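PDB 3PE7: oligogalacturonate lyase from Yersinia enterocolitica subsp. enterocolitica, which cleaves oligogalacturonates, short fragments of pectin, by beta-elimination in the cytoplasm, probably with the help of a bound manganese ion. Local coordinates for residues 284-289 and 340-345; 349-354 and 373-378; 34-37 and 41-44. All coordinates share one frame; numbering follows the deposited sequence.

Contact 1 of 3, residues 284-289 and 340-345; sequences ACSHLM and TSWKVF. With MN (manganese (II) ion), chain B.
At the manganese site, Ser286 and His287 meet the six-membered ring of the Trp342 indole. Ser286 makes the closer approach: its OG lies 3.3 Å from Trp342 CH2, coming in obliquely to the ring, and its CB sits 3.6 Å from the same carbon. The OG is not left to the indole alone, since it is hydrogen-bonded to Ser302. His287 meets the neighbouring corner more loosely, edge against edge, with CE1 4.4 Å from Trp342 CZ3. Its CG stands beside the backbone N (chi1 -51°) and chi2 near 90° sets the imidazole plane roughly perpendicular to the CA-CB-CG plane, which carries NE2 out to the manganese at 2.1 Å. On the other side of the imidazole, ND1 is hydrogen-bonded to Asp300 of strand 296-301, so a metal bond and a carboxylate together fix the ring's rotation. The fold is a seven-bladed beta-propeller, and the chain turns a corner at Ser286 between strand 276-285, the last of one blade's sheet, and strand 287-290, the first of the next. Trp342 reaches this passage between blades from the long loop after strand 331-337. Thr340 CG2 lies 3.4 Å above the indole plane, over its centre, while the ring of His353, another manganese ligand, meets the indole edge-to-face. Just beside the tryptophan the loop is braced by an ST turn, in which Lys343 N donates to Ser341 OG at 3.0 Å, and Ser341 OG is also hydrogen-bonded to Asp370.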
loop_
_atom_site.group_PDB
_atom_site.type_symbol
_atom_site.label_atom_id
_atom_site.label_comp_id
_atom_site.label_asym_id
_atom_site.label_seq_id
_atom_site.Cartn_x
_atom_site.Cartn_y
_atom_site.Cartn_z
ATOM N N ALA A 284 12.011 -0.990 -14.615
ATOM C CA ALA A 284 10.588 -1.310 -14.484
ATOM C C ALA A 284 10.343 -1.989 -13.143
ATOM O O ALA A 284 10.870 -3.076 -12.892
ATOM C CB ALA A 284 10.147 -2.223 -15.616
ATOM N N CYS A 285 9.552 -1.329 -12.297
ATOM C CA CYS A 285 9.171 -1.860 -10.994
ATOM C C CYS A 285 7.653 -1.918 -10.860
ATOM O O CYS A 285 6.935 -1.218 -11.572
ATOM C CB CYS A 285 9.757 -0.978 -9.883
ATOM S SG CYS A 285 11.552 -1.064 -9.722
ATOM N N SER A 286 7.168 -2.746 -9.941
ATOM C CA SER A 286 5.732 -2.975 -9.803
ATOM C C SER A 286 5.076 -2.002 -8.835
ATOM O O SER A 286 3.873 -1.836 -8.861
ATOM C CB SER A 286 5.482 -4.424 -9.376
ATOM O OG SER A 286 5.756 -5.294 -10.482
ATOM N N HIS A 287 5.897 -1.398 -7.983
ATOM C CA HIS A 287 5.459 -0.441 -6.962
ATOM C C HIS A 287 6.584 0.562 -6.730
ATOM O O HIS A 287 7.732 0.337 -7.143
ATOM C CB HIS A 287 5.133 -1.158 -5.654
ATOM C CG HIS A 287 4.204 -2.312 -5.826
ATOM N ND1 HIS A 287 4.654 -3.598 -6.060
ATOM C CD2 HIS A 287 2.854 -2.373 -5.838
ATOM C CE1 HIS A 287 3.611 -4.402 -6.189
ATOM N NE2 HIS A 287 2.509 -3.685 -6.056
ATOM N N LEU A 288 6.227 1.689 -6.113
ATOM C CA LEU A 288 7.210 2.684 -5.692
ATOM C C LEU A 288 6.799 3.266 -4.341
ATOM O O LEU A 288 5.605 3.492 -4.078
ATOM C CB LEU A 288 7.315 3.791 -6.747
ATOM C CG LEU A 288 8.462 4.802 -6.624
ATOM C CD1 LEU A 288 9.848 4.106 -6.675
ATOM C CD2 LEU A 288 8.335 5.838 -7.735
ATOM N N MET A 289 7.782 3.496 -3.480
ATOM C CA MET A 289 7.521 4.090 -2.171
ATOM C C MET A 289 8.732 4.909 -1.732
ATOM O O MET A 289 9.855 4.656 -2.184
ATOM C CB MET A 289 7.210 2.973 -1.150
ATOM C CG MET A 289 6.735 3.438 0.223
ATOM S SD MET A 289 5.524 4.781 0.165
ATOM C CE MET A 289 5.375 5.140 1.917
ATOM N N THR A 340 10.638 -12.854 -5.598
ATOM C CA THR A 340 9.248 -13.325 -5.562
ATOM C C THR A 340 8.856 -13.992 -6.875
ATOM O O THR A 340 9.393 -13.650 -7.933
ATOM C CB THR A 340 8.236 -12.226 -5.146
ATOM O OG1 THR A 340 7.073 -12.867 -4.631
ATOM C CG2 THR A 340 7.827 -11.344 -6.318
ATOM N N SER A 341 7.929 -14.939 -6.789
ATOM C CA SER A 341 7.424 -15.667 -7.964
ATOM C C SER A 341 6.276 -14.926 -8.635
ATOM O O SER A 341 5.937 -15.221 -9.794
ATOM C CB SER A 341 6.930 -17.065 -7.556
ATOM O OG SER A 341 5.671 -16.960 -6.900
ATOM N N TRP A 342 5.671 -13.999 -7.881
ATOM C CA TRP A 342 4.447 -13.292 -8.280
ATOM C C TRP A 342 3.203 -14.183 -8.372
ATOM O O TRP A 342 2.148 -13.743 -8.871
ATOM C CB TRP A 342 4.661 -12.535 -9.596
ATOM C CG TRP A 342 5.811 -11.566 -9.546
ATOM C CD1 TRP A 342 7.087 -11.779 -10.008
ATOM C CD2 TRP A 342 5.789 -10.224 -9.033
ATOM N NE1 TRP A 342 7.862 -10.666 -9.805
ATOM C CE2 TRP A 342 7.088 -9.689 -9.219
ATOM C CE3 TRP A 342 4.805 -9.427 -8.426
ATOM C CZ2 TRP A 342 7.434 -8.397 -8.806
ATOM C CZ3 TRP A 342 5.154 -8.130 -8.023
ATOM C CH2 TRP A 342 6.456 -7.640 -8.211
ATOM N N LYS A 343 3.308 -15.418 -7.868
ATOM C CA LYS A 343 2.211 -16.381 -8.003
ATOM C C LYS A 343 1.064 -15.995 -7.088
ATOM O O LYS A 343 1.240 -15.284 -6.084
ATOM C CB LYS A 343 2.682 -17.809 -7.663
ATOM C CG LYS A 343 3.502 -18.450 -8.783
ATOM C CD LYS A 343 4.153 -19.757 -8.337
ATOM C CE LYS A 343 4.982 -20.347 -9.472
ATOM N NZ LYS A 343 5.651 -21.637 -9.099
ATOM N N VAL A 344 -0.125 -16.484 -7.434
ATOM C CA VAL A 344 -1.297 -16.314 -6.599
ATOM C C VAL A 344 -1.297 -17.366 -5.485
ATOM O O VAL A 344 -1.052 -18.557 -5.741
ATOM C CB VAL A 344 -2.572 -16.435 -7.466
ATOM C CG1 VAL A 344 -3.845 -16.435 -6.601
ATOM C CG2 VAL A 344 -2.595 -15.317 -8.511
ATOM N N PHE A 345 -1.527 -16.947 -4.245
ATOM C CA PHE A 345 -1.813 -17.919 -3.192
ATOM C C PHE A 345 -3.230 -17.676 -2.687
ATOM O O PHE A 345 -3.599 -16.539 -2.384
ATOM C CB PHE A 345 -0.837 -17.797 -2.004
ATOM C CG PHE A 345 0.522 -18.385 -2.251
ATOM C CD1 PHE A 345 0.910 -19.583 -1.620
ATOM C CD2 PHE A 345 1.430 -17.741 -3.085
ATOM C CE1 PHE A 345 2.176 -20.120 -1.829
ATOM C CE2 PHE A 345 2.718 -18.275 -3.292
ATOM C CZ PHE A 345 3.081 -19.457 -2.674
HETATM MN MN MN B . 0.760 -4.676 -5.328
#

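Contact 2 of 3, residues 349-354 and 373-378; sequences RQVTHP and GKPALY. With MN (manganese (II) ion), chain B; ACT (acetate ion), chain E.
Val351 and Thr352 each set a methyl group against CG of Pro375. Val351 CG2 comes to 4.0 Å from Pro375 CG, its side chain crossing the proline at about a right angle, and Thr352 CG2 reaches the same ring carbon at 4.1 Å. The contact is buried and purely apolar; the hydroxyl of Thr352 is hydrogen-bonded instead to Lys343 O. Both residues form the middle of a type I beta turn, closed by His353 N donating to Gln350 O at 2.9 Å, and the residues at its two ends carry manganese ligands. From CB of Gln350, CG lies beside the backbone N, anti to the carbonyl carbon, and the chain bends at chi2 (-67°). Its CG packs on Tyr37, and the bend brings CD round to the metal. OE1 binds manganese at 2.1 Å, while NE2 donates to O of an acetate at 3.0 Å with an N-H...O angle of 147°; held at both ends, the amide cannot easily rotate. From the other end of the turn, His353 ND1 binds the ion at 2.1 Å, and Gln350 CA lies 4.0 Å above the imidazole, over its centre. The acetate, probably from the crystallisation liquor, chelates manganese through both oxygens, its O lying in the plane of the His353 ring at the edge; His287 and His355 complete the site. Away from the metal, Pro375 stands just before strand 376-381 and touches Thr368 of strand 364-369, its neighbour in the sheet. That sheet also takes in strands 12-15 and 22-25 from the start of the chain, and Leu377 packs from it onto Leu50 and Phe52 of strand 49-54.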
loop_
_atom_site.group_PDB
_atom_site.type_symbol
_atom_site.label_atom_id
_atom_site.label_comp_id
_atom_site.label_asym_id
_atom_site.label_seq_id
_atom_site.Cartn_x
_atom_site.Cartn_y
_atom_site.Cartn_z
ATOM N N ARG A 349 -4.159 -11.963 -5.395
ATOM C CA ARG A 349 -3.227 -11.505 -6.416
ATOM C C ARG A 349 -2.233 -10.475 -5.892
ATOM O O ARG A 349 -1.421 -9.980 -6.671
ATOM C CB ARG A 349 -3.979 -10.885 -7.608
ATOM C CG ARG A 349 -5.194 -11.667 -8.118
ATOM C CD ARG A 349 -4.829 -13.051 -8.504
ATOM N NE ARG A 349 -5.911 -13.777 -9.169
ATOM C CZ ARG A 349 -5.902 -14.126 -10.452
ATOM N NH1 ARG A 349 -4.866 -13.811 -11.230
ATOM N NH2 ARG A 349 -6.928 -14.804 -10.956
ATOM N N GLN A 350 -2.296 -10.143 -4.604
ATOM C CA GLN A 350 -1.348 -9.181 -4.019
ATOM C C GLN A 350 -0.371 -9.836 -3.066
ATOM O O GLN A 350 0.650 -9.239 -2.710
ATOM C CB GLN A 350 -2.099 -8.061 -3.261
ATOM C CG GLN A 350 -2.874 -7.074 -4.154
ATOM C CD GLN A 350 -1.983 -6.218 -5.022
ATOM O OE1 GLN A 350 -0.974 -5.651 -4.551
ATOM N NE2 GLN A 350 -2.349 -6.094 -6.307
ATOM N N VAL A 351 -0.686 -11.060 -2.639
ATOM C CA VAL A 351 0.033 -11.663 -1.509
ATOM C C VAL A 351 1.554 -11.839 -1.752
ATOM O O VAL A 351 2.350 -11.681 -0.824
ATOM C CB VAL A 351 -0.653 -12.957 -1.054
ATOM C CG1 VAL A 351 -0.459 -14.091 -2.069
ATOM C CG2 VAL A 351 -0.171 -13.372 0.322
ATOM N N THR A 352 1.950 -12.123 -2.999
ATOM C CA THR A 352 3.375 -12.272 -3.301
ATOM C C THR A 352 4.030 -10.978 -3.771
ATOM O O THR A 352 5.208 -10.993 -4.111
ATOM C CB THR A 352 3.634 -13.365 -4.372
ATOM O OG1 THR A 352 2.756 -13.161 -5.481
ATOM C CG2 THR A 352 3.396 -14.771 -3.778
ATOM N N HIS A 353 3.279 -9.863 -3.782
ATOM C CA HIS A 353 3.882 -8.560 -4.122
ATOM C C HIS A 353 4.882 -8.139 -3.040
ATOM O O HIS A 353 4.537 -8.124 -1.869
ATOM C CB HIS A 353 2.801 -7.496 -4.294
ATOM C CG HIS A 353 2.028 -7.631 -5.564
ATOM N ND1 HIS A 353 1.306 -6.589 -6.111
ATOM C CD2 HIS A 353 1.874 -8.684 -6.403
ATOM C CE1 HIS A 353 0.745 -6.998 -7.236
ATOM N NE2 HIS A 353 1.080 -8.261 -7.440
ATOM N N PRO A 354 6.124 -7.802 -3.433
ATOM C CA PRO A 354 7.081 -7.410 -2.383
ATOM C C PRO A 354 6.642 -6.177 -1.588
ATOM O O PRO A 354 6.820 -6.147 -0.368
ATOM C CB PRO A 354 8.378 -7.150 -3.160
ATOM C CG PRO A 354 8.252 -8.088 -4.388
ATOM C CD PRO A 354 6.784 -8.039 -4.738
ATOM N N GLY A 373 9.271 -20.700 -0.091
ATOM C CA GLY A 373 8.112 -21.586 -0.000
ATOM C C GLY A 373 6.823 -20.799 -0.107
ATOM O O GLY A 373 6.378 -20.457 -1.197
ATOM N N LYS A 374 6.234 -20.487 1.035
ATOM C CA LYS A 374 5.049 -19.642 1.044
ATOM C C LYS A 374 5.513 -18.198 1.254
ATOM O O LYS A 374 6.664 -17.974 1.636
ATOM C CB LYS A 374 4.095 -20.097 2.145
ATOM C CG LYS A 374 3.546 -21.516 1.906
ATOM C CD LYS A 374 2.784 -21.985 3.116
ATOM C CE LYS A 374 2.218 -23.376 2.919
ATOM N NZ LYS A 374 1.552 -23.791 4.192
ATOM N N PRO A 375 4.617 -17.225 1.025
ATOM C CA PRO A 375 4.931 -15.832 1.355
ATOM C C PRO A 375 5.476 -15.665 2.784
ATOM O O PRO A 375 4.958 -16.265 3.735
ATOM C CB PRO A 375 3.582 -15.135 1.224
ATOM C CG PRO A 375 2.880 -15.943 0.150
ATOM C CD PRO A 375 3.263 -17.364 0.450
ATOM N N ALA A 376 6.528 -14.862 2.910
ATOM C CA ALA A 376 7.147 -14.572 4.205
ATOM C C ALA A 376 7.608 -13.115 4.208
ATOM O O ALA A 376 7.689 -12.476 3.150
ATOM C CB ALA A 376 8.353 -15.539 4.472
ATOM N N LEU A 377 7.906 -12.602 5.394
ATOM C CA LEU A 377 8.407 -11.240 5.561
ATOM C C LEU A 377 9.926 -11.224 5.700
ATOM O O LEU A 377 10.520 -12.073 6.370
ATOM C CB LEU A 377 7.765 -10.566 6.788
ATOM C CG LEU A 377 6.347 -10.007 6.540
ATOM C CD1 LEU A 377 5.307 -11.118 6.622
ATOM C CD2 LEU A 377 6.037 -8.886 7.508
ATOM N N TYR A 378 10.540 -10.237 5.056
ATOM C CA TYR A 378 12.001 -10.057 5.040
ATOM C C TYR A 378 12.366 -8.612 5.308
ATOM O O TYR A 378 11.657 -7.684 4.887
ATOM C CB TYR A 378 12.586 -10.422 3.666
ATOM C CG TYR A 378 12.315 -11.838 3.272
ATOM C CD1 TYR A 378 11.070 -12.203 2.734
ATOM C CD2 TYR A 378 13.279 -12.832 3.471
ATOM C CE1 TYR A 378 10.793 -13.529 2.392
ATOM C CE2 TYR A 378 13.010 -14.171 3.135
ATOM C CZ TYR A 378 11.757 -14.489 2.587
ATOM O OH TYR A 378 11.483 -15.780 2.253
HETATM MN MN MN B . 0.760 -4.676 -5.328
HETATM C C ACT E . -0.679 -2.950 -6.422
HETATM O O ACT E . -0.335 -3.966 -7.129
HETATM O OXT ACT E . -0.213 -2.824 -5.226
HETATM C CH3 ACT E . -1.623 -1.937 -6.975
#

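Contact 3 of 3, residues 34-37 and 41-44; sequences HRNY and KCFT
Cys42 is met by Arg35 and Asn36 from the other arm of the same loop. Its SG is placed between the backbone N and the carbonyl carbon (chi1 58°), where Arg35 NH1 approaches to 3.6 Å, the sulfur lying obliquely to the guanidinium. Arg35 gets there by curling: the chain bends at chi2, an unusual 96°, and again at chi3, so its end comes nearer to residues 41-44 than its first bond would suggest. Guanidinium NH2 is held by Ser357 OG and Leu366 O, two hydrogen bonds that fix the tip of this buried side chain. The first side-chain bond of Asn36 points toward residues 41-44, and its amide packs against Cys42, with CG 3.7 Å from Cys42 CB. At the start of the segment, His34 ND1 donates to Arg35 O at 2.8 Å, nearly straight at 164°, from above the carbonyl plane but close to the plane of its own ring. That ring also stacks on Phe84. Lys41, whose first bond points away, is fully extended and ends in a salt bridge with Asp92. Leu51 and Leu366, from two different sheets, also touch Cys42. Such a loop, running from the short edge strand 33-34 to strand 49-54 of the same sheet, is an intra-blade connection of the beta-propeller, and here it brings the Arg35 side chain to about 4 Å from that of the manganese ligand His355.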
loop_
_atom_site.group_PDB
_atom_site.type_symbol
_atom_site.label_atom_id
_atom_site.label_comp_id
_atom_site.label_asym_id
_atom_site.label_seq_id
_atom_site.Cartn_x
_atom_site.Cartn_y
_atom_site.Cartn_z
ATOM N N HIS A 34 2.387 -12.159 5.182
ATOM C CA HIS A 34 2.704 -11.089 4.246
ATOM C C HIS A 34 2.615 -9.739 4.921
ATOM O O HIS A 34 1.897 -9.563 5.906
ATOM C CB HIS A 34 1.735 -11.107 3.049
ATOM C CG HIS A 34 0.329 -10.784 3.441
ATOM N ND1 HIS A 34 -0.140 -9.488 3.512
ATOM C CD2 HIS A 34 -0.680 -11.579 3.873
ATOM C CE1 HIS A 34 -1.404 -9.508 3.913
ATOM N NE2 HIS A 34 -1.750 -10.762 4.152
ATOM N N ARG A 35 3.352 -8.774 4.382
ATOM C CA ARG A 35 3.250 -7.407 4.888
ATOM C C ARG A 35 1.994 -6.718 4.355
ATOM O O ARG A 35 1.380 -7.194 3.398
ATOM C CB ARG A 35 4.516 -6.650 4.495
ATOM C CG ARG A 35 4.489 -6.293 3.037
ATOM C CD ARG A 35 3.957 -4.848 2.983
ATOM N NE ARG A 35 5.134 -4.078 3.068
ATOM C CZ ARG A 35 5.362 -2.885 3.597
ATOM N NH1 ARG A 35 4.449 -2.104 4.203
ATOM N NH2 ARG A 35 6.614 -2.495 3.496
ATOM N N ASN A 36 1.607 -5.582 4.948
ATOM C CA ASN A 36 0.443 -4.824 4.482
ATOM C C ASN A 36 0.770 -3.963 3.252
ATOM O O ASN A 36 1.909 -3.987 2.762
ATOM C CB ASN A 36 -0.158 -3.982 5.635
ATOM C CG ASN A 36 0.693 -2.754 6.007
ATOM O OD1 ASN A 36 0.197 -1.826 6.665
ATOM N ND2 ASN A 36 1.952 -2.752 5.621
ATOM N N TYR A 37 -0.197 -3.207 2.747
ATOM C CA TYR A 37 0.096 -2.303 1.643
ATOM C C TYR A 37 1.141 -1.254 2.073
ATOM O O TYR A 37 1.121 -0.766 3.215
ATOM C CB TYR A 37 -1.181 -1.639 1.117
ATOM C CG TYR A 37 -2.076 -2.554 0.308
ATOM C CD1 TYR A 37 -1.544 -3.526 -0.545
ATOM C CD2 TYR A 37 -3.461 -2.400 0.347
ATOM C CE1 TYR A 37 -2.394 -4.352 -1.323
ATOM C CE2 TYR A 37 -4.303 -3.200 -0.416
ATOM C CZ TYR A 37 -3.771 -4.168 -1.244
ATOM O OH TYR A 37 -4.625 -4.961 -1.989
ATOM N N LYS A 41 0.611 2.582 7.475
ATOM C CA LYS A 41 1.523 2.409 8.617
ATOM C C LYS A 41 1.483 1.000 9.204
ATOM O O LYS A 41 0.405 0.516 9.590
ATOM C CB LYS A 41 1.229 3.446 9.720
ATOM C CG LYS A 41 2.110 3.270 10.951
ATOM C CD LYS A 41 1.783 4.336 12.000
ATOM C CE LYS A 41 2.463 3.996 13.322
ATOM N NZ LYS A 41 2.142 5.025 14.380
ATOM N N CYS A 42 2.654 0.337 9.249
ATOM C CA CYS A 42 2.780 -0.984 9.879
ATOM C C CYS A 42 3.821 -1.098 10.995
ATOM O O CYS A 42 3.749 -2.013 11.781
ATOM C CB CYS A 42 3.049 -2.101 8.844
ATOM S SG CYS A 42 4.538 -1.850 7.823
ATOM N N PHE A 43 4.797 -0.187 11.028
ATOM C CA PHE A 43 5.746 -0.137 12.126
ATOM C C PHE A 43 5.270 0.851 13.176
ATOM O O PHE A 43 4.769 1.900 12.828
ATOM C CB PHE A 43 7.124 0.324 11.649
ATOM C CG PHE A 43 7.864 -0.699 10.869
ATOM C CD1 PHE A 43 8.595 -1.694 11.516
ATOM C CD2 PHE A 43 7.860 -0.642 9.473
ATOM C CE1 PHE A 43 9.324 -2.644 10.762
ATOM C CE2 PHE A 43 8.548 -1.594 8.723
ATOM C CZ PHE A 43 9.289 -2.583 9.367
ATOM N N THR A 44 5.454 0.526 14.453
ATOM C CA THR A 44 5.238 1.528 15.508
ATOM C C THR A 44 6.308 2.625 15.356
ATOM O O THR A 44 7.323 2.417 14.707
ATOM C CB THR A 44 5.245 0.921 16.926
ATOM O OG1 THR A 44 6.428 0.143 17.148
ATOM C CG2 THR A 44 4.027 0.034 17.113
#

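How the contacts relate
Along the chain contact 3 comes first, then contact 1, then contact 2. Contacts 1 and 2 lie closest, with centres 9 Å apart, because residues 340-345 and 349-354 belong to one long loop between strands 331-337 and 357-358, and both contacts contribute ligands to the same manganese ion. Contact 3 lies about 13 Å from contact 2 and about 16 Å from contact 1, centre to centre. It touches contact 2, where Leu377 CD1 packs 3.4 Å from His34 N, but stays about 7 Å from contact 1 at the nearest atoms. Contact 3 thus lies beside the metal site with no ligand of its own; the site is probably the catalytic centre.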